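Side-chain contact in glutathione s-transferase (Haemonchus contortus, PDB 2WS2), which probably catalyses the conjugation of glutathione to electrophilic substrates, releasing a halide from organic halides, as a dimeric transferase of the sigma family: residues P104-L109 and A161-T166. Residues are numbered along the deposited sequence; the frame is centred on the assembly and turned at random.
Unlike the reference sequence in segment 161-166: Gly164 (reference Thr).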
loop_
_atom_site.group_PDB
_atom_site.type_symbol
_atom_site.label_atom_id
_atom_site.label_comp_id
_atom_site.label_asym_id
_atom_site.label_seq_id
_atom_site.Cartn_x
_atom_site.Cartn_y
_atom_site.Cartn_z
ATOM N N PRO A 104 12.358 -12.533 -0.235
ATOM C CA PRO A 104 13.136 -13.698 0.182
ATOM C C PRO A 104 14.018 -14.332 -0.880
ATOM O O PRO A 104 15.078 -14.863 -0.540
ATOM C CB PRO A 104 12.060 -14.671 0.638
ATOM C CG PRO A 104 11.098 -13.770 1.328
ATOM C CD PRO A 104 11.141 -12.426 0.587
ATOM N N TYR A 105 13.617 -14.256 -2.143
ATOM C CA TYR A 105 14.474 -14.733 -3.237
ATOM C C TYR A 105 15.392 -13.613 -3.775
ATOM O O TYR A 105 16.382 -13.872 -4.449
ATOM C CB TYR A 105 13.618 -15.387 -4.341
ATOM C CG TYR A 105 14.378 -15.639 -5.620
ATOM C CD1 TYR A 105 15.184 -16.769 -5.758
ATOM C CD2 TYR A 105 14.335 -14.731 -6.665
ATOM C CE1 TYR A 105 15.900 -16.997 -6.911
ATOM C CE2 TYR A 105 15.060 -14.947 -7.831
ATOM C CZ TYR A 105 15.826 -16.092 -7.947
ATOM O OH TYR A 105 16.545 -16.320 -9.085
ATOM N N PHE A 106 15.098 -12.366 -3.424
ATOM C CA PHE A 106 15.903 -11.233 -3.863
ATOM C C PHE A 106 17.267 -11.194 -3.149
ATOM O O PHE A 106 18.231 -10.613 -3.660
ATOM C CB PHE A 106 15.127 -9.937 -3.600
ATOM C CG PHE A 106 14.788 -9.142 -4.839
ATOM C CD1 PHE A 106 14.683 -9.754 -6.090
ATOM C CD2 PHE A 106 14.562 -7.772 -4.742
ATOM C CE1 PHE A 106 14.362 -9.009 -7.218
ATOM C CE2 PHE A 106 14.239 -7.015 -5.878
ATOM C CZ PHE A 106 14.136 -7.639 -7.115
ATOM N N LYS A 107 17.331 -11.825 -1.973
ATOM C CA LYS A 107 18.482 -11.750 -1.082
ATOM C C LYS A 107 19.410 -12.960 -1.196
ATOM O O LYS A 107 20.631 -12.809 -1.171
ATOM C CB LYS A 107 18.020 -11.568 0.378
ATOM C CG LYS A 107 17.055 -10.395 0.595
ATOM C CD LYS A 107 17.662 -9.050 0.183
ATOM C CE LYS A 107 17.149 -8.552 -1.156
ATOM N NZ LYS A 107 17.736 -7.244 -1.565
ATOM N N VAL A 108 18.829 -14.151 -1.308
ATOM C CA VAL A 108 19.577 -15.398 -1.549
ATOM C C VAL A 108 20.553 -15.325 -2.758
ATOM O O VAL A 108 21.243 -16.310 -3.106
ATOM C CB VAL A 108 18.598 -16.587 -1.614
ATOM C CG1 VAL A 108 18.736 -17.394 -2.879
ATOM C CG2 VAL A 108 18.691 -17.447 -0.351
ATOM N N LEU A 109 20.619 -14.152 -3.385
ATOM C CA LEU A 109 21.851 -13.771 -4.066
ATOM C C LEU A 109 22.446 -12.496 -3.472
ATOM O O LEU A 109 23.638 -12.456 -3.141
ATOM C CB LEU A 109 21.683 -13.670 -5.583
ATOM C CG LEU A 109 23.051 -13.667 -6.284
ATOM C CD1 LEU A 109 23.061 -14.548 -7.546
ATOM C CD2 LEU A 109 23.550 -12.245 -6.598
ATOM N N ALA A 161 8.282 -0.256 -14.316
ATOM C CA ALA A 161 9.320 -0.127 -15.365
ATOM C C ALA A 161 10.705 0.010 -14.739
ATOM O O ALA A 161 11.729 -0.377 -15.351
ATOM C CB ALA A 161 9.017 1.067 -16.293
ATOM N N GLU A 162 10.739 0.555 -13.511
ATOM C CA GLU A 162 11.959 0.684 -12.726
ATOM C C GLU A 162 12.517 -0.651 -12.185
ATOM O O GLU A 162 13.709 -0.775 -12.024
ATOM C CB GLU A 162 11.774 1.758 -11.622
ATOM C CG GLU A 162 12.893 1.930 -10.612
ATOM C CD GLU A 162 14.256 2.342 -11.234
ATOM O OE1 GLU A 162 15.282 1.883 -10.704
ATOM O OE2 GLU A 162 14.297 3.128 -12.213
ATOM N N MET A 163 11.683 -1.656 -11.942
ATOM C CA MET A 163 12.185 -2.995 -11.589
ATOM C C MET A 163 12.988 -3.679 -12.710
ATOM O O MET A 163 13.336 -4.872 -12.612
ATOM C CB MET A 163 11.028 -3.898 -11.149
ATOM C CG MET A 163 10.380 -4.697 -12.235
ATOM S SD MET A 163 10.223 -6.427 -11.753
ATOM C CE MET A 163 11.456 -6.558 -10.445
ATOM N N GLY A 164 13.256 -2.931 -13.777
ATOM C CA GLY A 164 14.204 -3.356 -14.821
ATOM C C GLY A 164 15.657 -3.231 -14.380
ATOM O O GLY A 164 16.584 -3.668 -15.089
ATOM N N PHE A 165 15.869 -2.680 -13.184
ATOM C CA PHE A 165 17.221 -2.536 -12.691
ATOM C C PHE A 165 17.657 -3.686 -11.840
ATOM O O PHE A 165 18.643 -3.603 -11.107
ATOM C CB PHE A 165 17.422 -1.189 -12.020
ATOM C CG PHE A 165 17.402 -0.086 -12.988
ATOM C CD1 PHE A 165 18.413 0.015 -13.955
ATOM C CD2 PHE A 165 16.342 0.801 -13.031
ATOM C CE1 PHE A 165 18.392 1.030 -14.921
ATOM C CE2 PHE A 165 16.301 1.814 -13.986
ATOM C CZ PHE A 165 17.338 1.936 -14.933
ATOM N N THR A 166 16.951 -4.792 -11.954
ATOM C CA THR A 166 17.393 -5.932 -11.201
ATOM C C THR A 166 17.985 -6.925 -12.187
ATOM O O THR A 166 17.809 -8.109 -12.019
ATOM C CB THR A 166 16.307 -6.492 -10.169
ATOM O OG1 THR A 166 15.386 -7.361 -10.817
ATOM C CG2 THR A 166 15.527 -5.360 -9.530
#
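The short helix 103-107 and the turn that follows helix 155-162 stay well apart at the backbone level, their closest CA atoms, those of Phe106 and Thr166, being 9.2 Å from each other. The Phe106 side chain spans more than half of that gap and meets Thr166 with the far end of its ring. Its CZ comes to 3.6 Å from Thr166 CG2, an apolar contact in which the methyl approaches the ring obliquely, and the two side chains cross at about a right angle. Thr166 offers both branches of its fork: with OG1 set between the backbone N and the carbonyl carbon (chi1 83°), the hydroxyl oxygen also borders the ring, 3.9 Å from Phe106 CZ, while CG2 lies beside the backbone N. Thr166 sets its CB toward segment 104-109, whereas Phe106 reaches across through the length of its ring. A looser apolar neighbour is Met163, whose CE sits 4.4 Å from Phe106 CZ, again oblique to the ring.

Both segments belong to the all-helical C-terminal domain of the glutathione transferase fold, and the contact joins a short helix just after the long helix 82-100 to the exit of helix 155-162. At that exit the chain is turned by a backbone bond from Phe165 N to Glu162 O (3.1 Å). Met163 is buried and also packs on Phe95 and Phe98 of helix 82-100, on which the Phe106 ring thus borders through the Met163 side chain. Thr166 in turn touches Leu172, which lies in a loop.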